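Local coordinates for trans-2-enoyl-CoA reductase [NADH] (Treponema denticola ATCC 35405, PDB 4GGO), which catalyses the NADH-dependent reduction of the carbon-carbon double bond of trans-2-enoyl-CoA thioesters such as crotonyl-CoA, a step of fatty acid synthesis, at residues D142-S147 with R212-L217; R153-P156 with M161-S164; S233-E238 with R337-D342; R262-K265 with S269-A272; K278-R283 with E309-Q314. All coordinates share one frame; numbering follows the deposited sequence.

Contact 1 of 5, residues D142-S147 with R212-L217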
# COMPACT_ATOMS: atom_id res chain seq x y z
N ASP A 142 1.58 -14.63 -13.58
CA ASP A 142 1.00 -13.79 -14.62
C ASP A 142 0.66 -12.40 -14.09
O ASP A 142 0.27 -11.51 -14.85
CB ASP A 142 -0.23 -14.45 -15.25
CG ASP A 142 -1.28 -14.84 -14.23
OD1 ASP A 142 -2.14 -14.00 -13.91
OD2 ASP A 142 -1.24 -15.99 -13.74
N LEU A 143 0.82 -12.21 -12.79
CA LEU A 143 0.66 -10.90 -12.16
C LEU A 143 1.58 -10.76 -10.96
O LEU A 143 1.53 -11.56 -10.03
CB LEU A 143 -0.80 -10.67 -11.74
CG LEU A 143 -1.04 -9.39 -10.93
CD1 LEU A 143 -0.72 -8.15 -11.76
CD2 LEU A 143 -2.47 -9.34 -10.42
N ILE A 144 2.42 -9.73 -10.98
CA ILE A 144 3.35 -9.48 -9.89
C ILE A 144 3.15 -8.09 -9.30
O ILE A 144 3.45 -7.09 -9.94
CB ILE A 144 4.81 -9.64 -10.34
CG1 ILE A 144 5.04 -11.04 -10.92
CG2 ILE A 144 5.76 -9.39 -9.17
CD1 ILE A 144 6.45 -11.27 -11.38
N VAL A 145 2.65 -8.04 -8.07
CA VAL A 145 2.37 -6.77 -7.42
C VAL A 145 3.50 -6.37 -6.48
O VAL A 145 3.75 -7.05 -5.48
CB VAL A 145 1.04 -6.82 -6.65
CG1 VAL A 145 0.76 -5.48 -5.98
CG2 VAL A 145 -0.10 -7.21 -7.58
N TYR A 146 4.17 -5.28 -6.80
CA TYR A 146 5.25 -4.77 -5.95
C TYR A 146 4.74 -3.64 -5.07
O TYR A 146 4.59 -2.51 -5.53
CB TYR A 146 6.43 -4.30 -6.80
CG TYR A 146 7.67 -4.00 -5.99
CD1 TYR A 146 7.89 -2.75 -5.44
CD2 TYR A 146 8.63 -4.98 -5.78
CE1 TYR A 146 9.02 -2.48 -4.70
CE2 TYR A 146 9.77 -4.72 -5.04
CZ TYR A 146 9.96 -3.47 -4.50
OH TYR A 146 11.09 -3.21 -3.76
N SER A 147 4.49 -3.95 -3.80
CA SER A 147 3.96 -2.96 -2.87
C SER A 147 4.77 -2.90 -1.58
O SER A 147 4.21 -2.77 -0.49
CB SER A 147 2.49 -3.26 -2.55
OG SER A 147 1.96 -2.32 -1.63
N ARG A 212 15.12 -6.32 -9.68
CA ARG A 212 15.87 -7.49 -9.24
C ARG A 212 14.94 -8.70 -9.10
O ARG A 212 15.30 -9.81 -9.48
CB ARG A 212 16.58 -7.21 -7.91
CG ARG A 212 17.66 -8.22 -7.56
CD ARG A 212 18.30 -7.91 -6.22
NE ARG A 212 19.40 -8.81 -5.90
CZ ARG A 212 20.68 -8.51 -6.05
NH1 ARG A 212 21.04 -7.33 -6.52
NH2 ARG A 212 21.61 -9.40 -5.73
N TRP A 213 13.75 -8.46 -8.56
CA TRP A 213 12.74 -9.51 -8.45
C TRP A 213 12.37 -10.06 -9.83
O TRP A 213 12.31 -11.27 -10.03
CB TRP A 213 11.48 -8.99 -7.75
CG TRP A 213 11.50 -9.13 -6.26
CD1 TRP A 213 11.83 -8.17 -5.35
CD2 TRP A 213 11.17 -10.30 -5.51
NE1 TRP A 213 11.73 -8.67 -4.07
CE2 TRP A 213 11.32 -9.98 -4.14
CE3 TRP A 213 10.76 -11.59 -5.85
CZ2 TRP A 213 11.08 -10.90 -3.12
CZ3 TRP A 213 10.51 -12.50 -4.84
CH2 TRP A 213 10.68 -12.15 -3.49
N ILE A 214 12.12 -9.15 -10.77
CA ILE A 214 11.70 -9.54 -12.11
C ILE A 214 12.79 -10.29 -12.87
O ILE A 214 12.54 -11.34 -13.45
CB ILE A 214 11.26 -8.31 -12.94
CG1 ILE A 214 10.09 -7.59 -12.25
CG2 ILE A 214 10.86 -8.73 -14.35
CD1 ILE A 214 8.89 -8.48 -12.00
N LYS A 215 14.01 -9.75 -12.85
CA LYS A 215 15.13 -10.35 -13.57
C LYS A 215 15.46 -11.76 -13.07
O LYS A 215 15.80 -12.64 -13.86
CB LYS A 215 16.37 -9.45 -13.51
CG LYS A 215 16.23 -8.16 -14.30
CD LYS A 215 17.45 -7.27 -14.13
CE LYS A 215 18.68 -7.88 -14.79
NZ LYS A 215 18.52 -7.96 -16.27
N GLN A 216 15.36 -11.96 -11.76
CA GLN A 216 15.61 -13.28 -11.18
C GLN A 216 14.52 -14.28 -11.56
O GLN A 216 14.80 -15.42 -11.90
CB GLN A 216 15.74 -13.20 -9.65
CG GLN A 216 17.04 -12.59 -9.17
CD GLN A 216 17.27 -12.82 -7.68
OE1 GLN A 216 16.62 -13.66 -7.07
NE2 GLN A 216 18.20 -12.07 -7.10
N LEU A 217 13.26 -13.83 -11.50
CA LEU A 217 12.13 -14.68 -11.86
C LEU A 217 12.16 -15.02 -13.35
O LEU A 217 11.86 -16.15 -13.74
CB LEU A 217 10.81 -13.99 -11.50
CG LEU A 217 10.49 -13.87 -10.01
CD1 LEU A 217 9.25 -13.02 -9.79
CD2 LEU A 217 10.33 -15.24 -9.37
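Ile144 and Leu217 meet tip to tip, and the contact is built round the outermost methyl of that isoleucine. Its CD1 lies 3.7 Å from Leu217 CD1 and 3.8 Å from Ile214 CD1, so one carbon touches two residues three positions apart on the helix. Ile144 can do this because its long branch is fully stretched: CG1 sits beside the backbone N (chi1 -57°) and the chain runs straight on to CD1. Ile214 comes in differently. Its side chain leaves the helix across the line to the strand, then bends at chi2 (-57°), and the two isoleucines slide past each other in opposite directions.

Strand 141-146 is a central strand of the parallel Rossmann-type sheet, and helix 208-219 packs on one face of it. Over these residues the two run nearly antiparallel, at 153°, with their axes 11.0 Å apart, a spacing that side chains alone bridge.

Two residues on from Ile144, Tyr146 turns to the same helix and meets Trp213, which after Ile144 has the most surface buried here. The edge of the phenol ring does the touching, with CE2 4.0 Å from Trp213 CD1 and the two side chains crossing at about a right angle. The tyrosine hydroxyl is held by Asp209, one turn earlier on the helix. Trp213 in turn reaches over to Val130 of helix 124-136 and lies close to Ala121, which binds NAD(+), while Leu217 packs on Ile131 of that same neighbouring helix.

Contact 2 of 5, residues R153-P156 with M161-S164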
# COMPACT_ATOMS: atom_id res chain seq x y z
N ARG A 153 16.49 -0.30 3.64
CA ARG A 153 16.82 -1.41 2.74
C ARG A 153 18.29 -1.80 2.84
O ARG A 153 19.18 -0.95 2.74
CB ARG A 153 16.48 -1.07 1.29
CG ARG A 153 17.01 -2.09 0.29
CD ARG A 153 16.62 -1.76 -1.14
NE ARG A 153 17.12 -2.75 -2.09
CZ ARG A 153 17.87 -2.47 -3.15
NH1 ARG A 153 18.21 -1.21 -3.40
NH2 ARG A 153 18.28 -3.44 -3.95
N THR A 154 18.54 -3.09 3.05
CA THR A 154 19.90 -3.61 3.05
C THR A 154 20.27 -4.08 1.65
O THR A 154 19.67 -5.02 1.12
CB THR A 154 20.05 -4.78 4.03
OG1 THR A 154 19.68 -4.36 5.35
CG2 THR A 154 21.49 -5.27 4.06
N ASP A 155 21.24 -3.42 1.04
CA ASP A 155 21.71 -3.76 -0.29
C ASP A 155 22.21 -5.21 -0.32
O ASP A 155 23.13 -5.56 0.41
CB ASP A 155 22.82 -2.81 -0.74
CG ASP A 155 23.11 -2.88 -2.23
OD1 ASP A 155 23.21 -4.00 -2.77
OD2 ASP A 155 23.24 -1.82 -2.86
N PRO A 156 21.59 -6.04 -1.17
CA PRO A 156 21.90 -7.47 -1.24
C PRO A 156 23.29 -7.75 -1.82
O PRO A 156 23.79 -8.86 -1.67
CB PRO A 156 20.83 -8.01 -2.19
CG PRO A 156 20.46 -6.84 -3.03
CD PRO A 156 20.54 -5.65 -2.12
N MET A 161 23.22 -0.95 4.79
CA MET A 161 21.84 -0.56 5.06
C MET A 161 21.62 0.89 4.65
O MET A 161 22.45 1.76 4.95
CB MET A 161 21.49 -0.75 6.53
CG MET A 161 20.00 -0.72 6.83
SD MET A 161 19.61 -0.84 8.58
CE MET A 161 20.24 0.73 9.18
N HIS A 162 20.51 1.16 3.98
CA HIS A 162 20.18 2.50 3.53
C HIS A 162 18.90 3.00 4.19
O HIS A 162 17.96 2.23 4.38
CB HIS A 162 20.04 2.54 2.01
CG HIS A 162 21.28 2.17 1.27
ND1 HIS A 162 22.35 3.03 1.14
CD2 HIS A 162 21.63 1.03 0.62
CE1 HIS A 162 23.31 2.44 0.44
NE2 HIS A 162 22.89 1.23 0.12
N LYS A 163 18.88 4.28 4.55
CA LYS A 163 17.72 4.88 5.19
C LYS A 163 17.11 5.98 4.33
O LYS A 163 17.80 6.88 3.87
CB LYS A 163 18.10 5.44 6.57
CG LYS A 163 18.16 4.39 7.66
CD LYS A 163 18.78 4.93 8.94
CE LYS A 163 20.24 4.52 9.06
NZ LYS A 163 20.84 4.99 10.34
N SER A 164 15.80 5.89 4.10
CA SER A 164 15.10 6.88 3.29
C SER A 164 14.66 8.07 4.13
O SER A 164 14.43 7.94 5.34
CB SER A 164 13.89 6.26 2.59
OG SER A 164 12.91 5.86 3.54
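Arg153 and His162 are joined by two backbone hydrogen bonds that make them an antiparallel hydrogen-bonded pair. Arg153 N gives to His162 O at 3.0 Å, its donor lying in the carbonyl plane, and His162 N gives back to Arg153 O at 2.8 Å, tilted 33° from that plane. The same Arg153 O is also approached by Met161 CA at 3.6 Å in a CA-H...O contact, so one carbonyl receives both a strong and a soft donor.

Next along the strands comes the non-hydrogen-bonded pair Thr154 and Met161, whose CA atoms are 4.1 Å apart. Thr154 OG1 touches Met161 CG at 3.9 Å, the two side chains crossing at a slant. Beyond CG the methionine leads off from its partner, bending at chi3.

His162 and Arg153 share the other face of the ribbon. The imidazole, with CG beside the backbone N (chi1 -62°), swings along the neighbouring strand until NE2 comes 4.1 Å from Asp155 CB; that methylene stands at the ring edge, near its plane. Asp155 OD2 is 4.3 Å from His162 NE2, which is not a bond; the charge of the ring is not settled, and Lys203 balances the carboxylate through a salt bridge. Helix 195-205 backs this face: Val204 touches both Arg153 and His162, and the extended Arg153 chain ends on the carbonyl of Lys203 and the carboxylate of Glu208. Together, strands 152-154 and 161-163 form a two-stranded beta hairpin, a small antiparallel ribbon set apart from the parallel Rossmann sheet.

Contact 3 of 5, residues S233-E238 with R337-D342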
# COMPACT_ATOMS: atom_id res chain seq x y z
N SER A 233 2.66 3.78 -6.34
CA SER A 233 3.29 5.06 -6.07
C SER A 233 2.25 6.14 -5.81
O SER A 233 1.06 5.86 -5.72
CB SER A 233 4.18 5.46 -7.25
OG SER A 233 4.87 6.67 -6.98
N TYR A 234 2.71 7.38 -5.69
CA TYR A 234 1.82 8.50 -5.38
C TYR A 234 2.36 9.79 -5.97
O TYR A 234 3.57 10.02 -5.97
CB TYR A 234 1.64 8.63 -3.87
CG TYR A 234 0.61 9.64 -3.44
CD1 TYR A 234 -0.71 9.55 -3.89
CD2 TYR A 234 0.93 10.68 -2.58
CE1 TYR A 234 -1.66 10.47 -3.50
CE2 TYR A 234 -0.01 11.60 -2.18
CZ TYR A 234 -1.31 11.49 -2.64
OH TYR A 234 -2.25 12.41 -2.24
N ILE A 235 1.47 10.63 -6.48
CA ILE A 235 1.86 11.91 -7.06
C ILE A 235 1.40 13.06 -6.17
O ILE A 235 2.16 14.00 -5.91
CB ILE A 235 1.31 12.07 -8.49
CG1 ILE A 235 2.09 11.16 -9.45
CG2 ILE A 235 1.41 13.51 -8.96
CD1 ILE A 235 1.61 11.23 -10.88
N GLY A 236 0.17 12.98 -5.69
CA GLY A 236 -0.34 13.94 -4.72
C GLY A 236 -0.77 15.27 -5.31
O GLY A 236 -0.61 15.52 -6.50
N PRO A 237 -1.32 16.15 -4.45
CA PRO A 237 -1.83 17.47 -4.84
C PRO A 237 -0.71 18.48 -5.02
O PRO A 237 0.45 18.19 -4.73
CB PRO A 237 -2.69 17.86 -3.64
CG PRO A 237 -1.99 17.23 -2.49
CD PRO A 237 -1.47 15.91 -3.00
N GLU A 238 -1.06 19.67 -5.50
CA GLU A 238 -0.11 20.75 -5.71
C GLU A 238 0.61 21.15 -4.42
O GLU A 238 1.79 21.49 -4.44
CB GLU A 238 -0.82 21.98 -6.29
CG GLU A 238 -1.23 21.82 -7.74
CD GLU A 238 -0.04 21.83 -8.68
OE1 GLU A 238 -0.10 21.14 -9.72
OE2 GLU A 238 0.95 22.53 -8.38
N ARG A 337 1.74 5.49 -17.27
CA ARG A 337 1.46 5.10 -15.89
C ARG A 337 -0.02 4.82 -15.72
O ARG A 337 -0.87 5.52 -16.27
CB ARG A 337 1.88 6.22 -14.92
CG ARG A 337 3.35 6.59 -14.99
CD ARG A 337 3.65 7.82 -14.14
NE ARG A 337 2.84 8.97 -14.54
CZ ARG A 337 3.20 10.24 -14.34
NH1 ARG A 337 4.35 10.52 -13.74
NH2 ARG A 337 2.40 11.22 -14.74
N ILE A 338 -0.34 3.78 -14.95
CA ILE A 338 -1.72 3.52 -14.57
C ILE A 338 -2.12 4.53 -13.49
O ILE A 338 -1.39 4.74 -12.53
CB ILE A 338 -1.91 2.09 -14.04
CG1 ILE A 338 -1.61 1.07 -15.13
CG2 ILE A 338 -3.32 1.90 -13.51
CD1 ILE A 338 -1.75 -0.37 -14.69
N ARG A 339 -3.28 5.17 -13.67
CA ARG A 339 -3.74 6.19 -12.74
C ARG A 339 -5.07 5.83 -12.10
O ARG A 339 -6.11 5.87 -12.76
CB ARG A 339 -3.87 7.54 -13.46
CG ARG A 339 -2.61 8.01 -14.16
CD ARG A 339 -1.49 8.30 -13.17
NE ARG A 339 -1.81 9.43 -12.30
CZ ARG A 339 -1.51 10.69 -12.57
NH1 ARG A 339 -0.87 11.00 -13.69
NH2 ARG A 339 -1.83 11.65 -11.71
N ILE A 340 -5.05 5.49 -10.82
CA ILE A 340 -6.29 5.32 -10.07
C ILE A 340 -6.39 6.38 -8.98
O ILE A 340 -7.21 6.27 -8.07
CB ILE A 340 -6.44 3.90 -9.48
CG1 ILE A 340 -5.30 3.58 -8.52
CG2 ILE A 340 -6.53 2.86 -10.59
CD1 ILE A 340 -5.45 2.24 -7.83
N ASP A 341 -5.56 7.41 -9.10
CA ASP A 341 -5.70 8.61 -8.30
C ASP A 341 -6.48 9.64 -9.11
O ASP A 341 -6.49 10.83 -8.79
CB ASP A 341 -4.33 9.17 -7.92
CG ASP A 341 -3.49 9.54 -9.13
OD1 ASP A 341 -3.74 9.00 -10.22
OD2 ASP A 341 -2.57 10.38 -8.98
N ASP A 342 -7.14 9.17 -10.16
CA ASP A 342 -7.85 10.04 -11.08
C ASP A 342 -9.06 10.72 -10.44
O ASP A 342 -9.41 11.84 -10.80
CB ASP A 342 -8.25 9.28 -12.36
CG ASP A 342 -8.98 7.98 -12.06
OD1 ASP A 342 -8.89 7.47 -10.92
OD2 ASP A 342 -9.65 7.45 -12.98
O HOH W 1 -1.56 10.47 -6.67
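The loop leaving strand 227-233, which carries the substrate-binding Tyr234, meets the short edge strand 338-339 of the Rossmann sheet and the turn that follows it. Ile235 makes the crossing. Its CG1 lies beside the backbone N (chi1 -73°) and CD1 reaches into the corner formed by two guanidinium groups, over one face of each. Against Arg339 the methyl stands 3.5 Å above the plane, offset toward the rim, and Ile235 CD1 is 3.6 Å from Arg339 NH2; against Arg337 it is looser, 3.9 Å from CD1 to CZ.

Both flat groups are held by other partners. Arg339 is bent at chi2 and chi3, which folds it back onto Asp341 for a side-on, two-nitrogen grip: NE to OD1 at 2.9 Å and NH2 to OD2 at 3.1 Å. Asp333 bridges to both arginines, and Arg337 has a further salt bridge to Glu257.

A water ties the loop to the same carboxylate. It accepts from Ile235 N at 3.0 Å and donates to Asp341 OD2; the 2.5 Å between water and OD2 is suspiciously short, and the exact position of the water is doubtful.

Nearby, Tyr234 packs edge-to-face on Tyr244, the probable proton donor, and Ile235 touches the NAD(+)-binding Lys253. The contact thus joins apolar packing over charged faces to a water link. At Arg339 the carboxylate of Asp341 takes the edge of the guanidinium, nearly in its plane, so the methyl of Ile235 can lie over a face without displacing that salt bridge.

Contact 4 of 5, residues R262-K265 with S269-A272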
# COMPACT_ATOMS: atom_id res chain seq x y z
N ARG A 262 12.42 0.56 -18.34
CA ARG A 262 13.52 -0.33 -18.72
C ARG A 262 13.07 -1.79 -18.71
O ARG A 262 13.52 -2.59 -19.54
CB ARG A 262 14.72 -0.12 -17.79
CG ARG A 262 15.91 -1.00 -18.11
CD ARG A 262 17.19 -0.49 -17.46
NE ARG A 262 17.20 -0.65 -16.01
CZ ARG A 262 16.94 0.33 -15.15
NH1 ARG A 262 16.65 1.55 -15.59
NH2 ARG A 262 16.97 0.10 -13.84
N LEU A 263 12.19 -2.13 -17.78
CA LEU A 263 11.63 -3.48 -17.69
C LEU A 263 10.92 -3.88 -18.99
O LEU A 263 11.08 -5.01 -19.47
CB LEU A 263 10.66 -3.58 -16.52
CG LEU A 263 11.25 -3.68 -15.11
CD1 LEU A 263 10.15 -3.70 -14.06
CD2 LEU A 263 12.13 -4.92 -14.99
N ASN A 264 10.15 -2.96 -19.55
CA ASN A 264 9.41 -3.21 -20.78
C ASN A 264 10.33 -3.37 -21.98
O ASN A 264 10.03 -4.11 -22.91
CB ASN A 264 8.41 -2.08 -21.04
CG ASN A 264 7.25 -2.09 -20.07
OD1 ASN A 264 6.59 -3.11 -19.89
ND2 ASN A 264 7.01 -0.95 -19.42
N LYS A 265 11.44 -2.66 -21.94
CA LYS A 265 12.40 -2.64 -23.04
C LYS A 265 13.15 -3.96 -23.18
O LYS A 265 13.35 -4.46 -24.29
CB LYS A 265 13.39 -1.49 -22.85
CG LYS A 265 13.47 -0.56 -24.04
CD LYS A 265 14.03 0.79 -23.64
CE LYS A 265 12.97 1.84 -23.81
NZ LYS A 265 11.78 1.44 -23.01
N SER A 269 8.12 -9.58 -23.62
CA SER A 269 7.05 -10.48 -23.23
C SER A 269 6.43 -10.09 -21.89
O SER A 269 5.77 -10.90 -21.25
CB SER A 269 7.58 -11.91 -23.16
OG SER A 269 8.58 -12.03 -22.16
N ILE A 270 6.65 -8.84 -21.48
CA ILE A 270 6.16 -8.39 -20.18
C ILE A 270 5.40 -7.07 -20.28
O ILE A 270 5.56 -6.32 -21.25
CB ILE A 270 7.31 -8.26 -19.15
CG1 ILE A 270 6.85 -8.71 -17.77
CG2 ILE A 270 7.86 -6.84 -19.11
CD1 ILE A 270 7.96 -8.77 -16.74
N ARG A 271 4.57 -6.79 -19.28
CA ARG A 271 3.84 -5.54 -19.21
C ARG A 271 4.02 -4.89 -17.84
O ARG A 271 3.32 -5.21 -16.89
CB ARG A 271 2.35 -5.76 -19.50
CG ARG A 271 2.06 -6.14 -20.95
CD ARG A 271 0.57 -6.36 -21.19
NE ARG A 271 0.08 -7.55 -20.50
CZ ARG A 271 -1.17 -7.98 -20.55
NH1 ARG A 271 -2.08 -7.32 -21.25
NH2 ARG A 271 -1.53 -9.08 -19.89
N ALA A 272 4.99 -3.98 -17.76
CA ALA A 272 5.32 -3.32 -16.50
C ALA A 272 4.74 -1.91 -16.42
O ALA A 272 4.80 -1.15 -17.39
CB ALA A 272 6.83 -3.27 -16.31
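Asn264 OD1 accepts the backbone N-H of Ala272 at 2.8 Å, in a bond that is almost straight (170° at the hydrogen). The other half of the amide answers the same residue: ND2 donates to Ala272 O at 3.0 Å, equally straight, with the acceptor only 3° out of the amide plane. One side chain therefore takes both polar backbone groups of a single strand residue, as a neighbouring strand would. Asn264 reaches them because CG lies beside the backbone N (chi1 -71°), which turns its amide from the flank of the helix toward the strand.

Apolar contacts lie alongside this pair. Ala272 CB points back at the helix and meets Leu263 CB at 3.8 Å, while Ile270 CG2 packs 3.7 Å from Leu263 O. Leu263 and Ile270 both continue onto Ile214 of helix 208-219, which packs against them. Arg271, between Ile270 and Ala272, points away from the helix and gives a hydrogen bond to Gly226 O.

Only three residues separate the segments, the first still helical. This is the tight helix-to-strand return of a Rossmann-type alpha/beta unit, in which helix 248-266 leads directly into strand 270-276 of the parallel sheet.

Contact 5 of 5, residues K278-R283 with E309-Q314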
# COMPACT_ATOMS: atom_id res chain seq x y z
N LYS A 278 -4.33 6.53 -4.90
CA LYS A 278 -4.81 7.69 -4.16
C LYS A 278 -4.08 7.84 -2.83
O LYS A 278 -3.39 6.92 -2.38
CB LYS A 278 -6.32 7.60 -3.92
CG LYS A 278 -6.72 6.65 -2.79
CD LYS A 278 -8.23 6.62 -2.61
CE LYS A 278 -8.76 7.95 -2.08
NZ LYS A 278 -8.35 8.20 -0.67
N GLY A 279 -4.24 9.00 -2.20
CA GLY A 279 -3.63 9.25 -0.91
C GLY A 279 -4.37 8.54 0.21
O GLY A 279 -5.59 8.39 0.16
N LEU A 280 -3.62 8.10 1.21
CA LEU A 280 -4.20 7.39 2.34
C LEU A 280 -3.33 7.58 3.58
O LEU A 280 -2.18 8.00 3.48
CB LEU A 280 -4.32 5.89 2.03
CG LEU A 280 -3.04 5.05 2.16
CD1 LEU A 280 -3.37 3.57 2.26
CD2 LEU A 280 -2.08 5.30 1.00
N VAL A 281 -3.89 7.27 4.74
CA VAL A 281 -3.15 7.36 5.99
C VAL A 281 -2.09 6.27 6.03
O VAL A 281 -2.40 5.08 5.95
CB VAL A 281 -4.06 7.21 7.21
CG1 VAL A 281 -3.24 7.22 8.49
CG2 VAL A 281 -5.11 8.30 7.23
N THR A 282 -0.83 6.67 6.14
CA THR A 282 0.26 5.71 6.28
C THR A 282 1.04 5.97 7.56
O THR A 282 0.78 6.94 8.28
CB THR A 282 1.23 5.76 5.08
OG1 THR A 282 1.91 7.02 5.05
CG2 THR A 282 0.48 5.55 3.77
N ARG A 283 2.01 5.11 7.84
CA ARG A 283 2.84 5.22 9.04
C ARG A 283 3.61 6.54 9.05
O ARG A 283 3.89 7.10 10.11
CB ARG A 283 3.81 4.04 9.11
CG ARG A 283 4.66 4.00 10.37
CD ARG A 283 5.73 2.92 10.26
NE ARG A 283 6.55 2.84 11.46
CZ ARG A 283 6.37 1.96 12.44
NH1 ARG A 283 5.38 1.08 12.36
NH2 ARG A 283 7.17 1.96 13.50
N GLU A 309 -12.53 6.34 -1.62
CA GLU A 309 -12.09 4.96 -1.67
C GLU A 309 -11.06 4.67 -0.58
O GLU A 309 -10.25 5.53 -0.23
CB GLU A 309 -11.47 4.64 -3.03
CG GLU A 309 -12.45 4.60 -4.19
CD GLU A 309 -11.76 4.36 -5.51
OE1 GLU A 309 -10.88 5.16 -5.88
OE2 GLU A 309 -12.09 3.35 -6.18
N GLY A 310 -11.11 3.45 -0.05
CA GLY A 310 -10.05 2.94 0.80
C GLY A 310 -9.19 2.02 -0.03
O GLY A 310 -9.28 2.03 -1.26
N CYS A 311 -8.36 1.21 0.62
CA CYS A 311 -7.46 0.31 -0.09
C CYS A 311 -8.20 -0.71 -0.95
O CYS A 311 -7.89 -0.88 -2.13
CB CYS A 311 -6.53 -0.41 0.89
SG CYS A 311 -5.43 0.70 1.77
N ILE A 312 -9.18 -1.39 -0.36
CA ILE A 312 -9.87 -2.47 -1.06
C ILE A 312 -10.75 -1.94 -2.20
O ILE A 312 -10.93 -2.62 -3.21
CB ILE A 312 -10.68 -3.37 -0.09
CG1 ILE A 312 -11.04 -4.70 -0.76
CG2 ILE A 312 -11.92 -2.65 0.44
CD1 ILE A 312 -9.83 -5.55 -1.12
N GLU A 313 -11.28 -0.73 -2.04
CA GLU A 313 -12.06 -0.11 -3.11
C GLU A 313 -11.15 0.27 -4.27
O GLU A 313 -11.47 0.03 -5.43
CB GLU A 313 -12.81 1.13 -2.60
CG GLU A 313 -13.98 0.82 -1.66
CD GLU A 313 -13.54 0.58 -0.23
OE1 GLU A 313 -12.36 0.85 0.09
OE2 GLU A 313 -14.37 0.11 0.57
N GLN A 314 -10.00 0.85 -3.93
CA GLN A 314 -8.99 1.24 -4.91
C GLN A 314 -8.52 0.06 -5.76
O GLN A 314 -8.51 0.13 -6.98
CB GLN A 314 -7.78 1.84 -4.20
CG GLN A 314 -7.87 3.33 -3.97
CD GLN A 314 -7.21 4.12 -5.08
OE1 GLN A 314 -5.98 4.13 -5.20
NE2 GLN A 314 -8.02 4.79 -5.89
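Lys278 takes the crowded chi1 position, CG between its own backbone N and carbonyl carbon (78°), and then bends at chi3 and chi4. These turns lay its methylenes across the amide of Gln314, CG to CD at 3.4 Å, and curl the ammonium back to its own chain. Gln314 is bent at chi2 (-93°), which brings OE1 to the backbone N of Lys278 at 2.9 Å. That bond is straight at the hydrogen, though the donor stands well above the carbonyl plane. The amide nitrogen, Gln314 NE2, gives to Glu309 OE1 at 2.9 Å and also to Ile340 O.

The lysine ammonium bonds chiefly to Gly279 O, at 2.9 Å; its bond to Glu309 O is weak, at 3.3 Å. Farther along, Leu280 CD1 rests on Cys311 SG at 3.6 Å, in the first turn of helix 311-323. Gly310 is the N-cap of that helix, its N-H held by Glu313.

Leu280, Val281 and Thr282 bind NAD(+), and Tyr62, another NAD(+) residue, bonds to Lys278 O. Glu309, paired with Arg317, holds the Gln314 amide. Across the contact the strong bond is thus the neutral Lys278 N to Gln314 OE1, backed by methylene packing and a weak ammonium bond.

Contacts 1, 4 and 5 are buried, whereas contacts 2 and 3 are only partly so. Contact 5 lies nearest the chain's centre, about 7 Å between centres, and contact 4 about 22 Å. Contacts 1, 3 and 4 reach the parallel sheet, and contacts 1 and 4 merge where Ile214 packs on Ile270 and Leu263. Contact 2, the separate hairpin, touches contact 1 through Pro156 and Arg212. Contacts 3 and 5 adjoin beside the substrate- and NAD(+)-binding residues, where Tyr234 packs on Lys278 and Gly279. Chemistry follows place: aliphatic and aromatic in 1, backbone pairing in 2, guanidinium faces and a water in 3, a side-chain amide pairing with a strand residue in 4, an amide and lysine methylenes in 5.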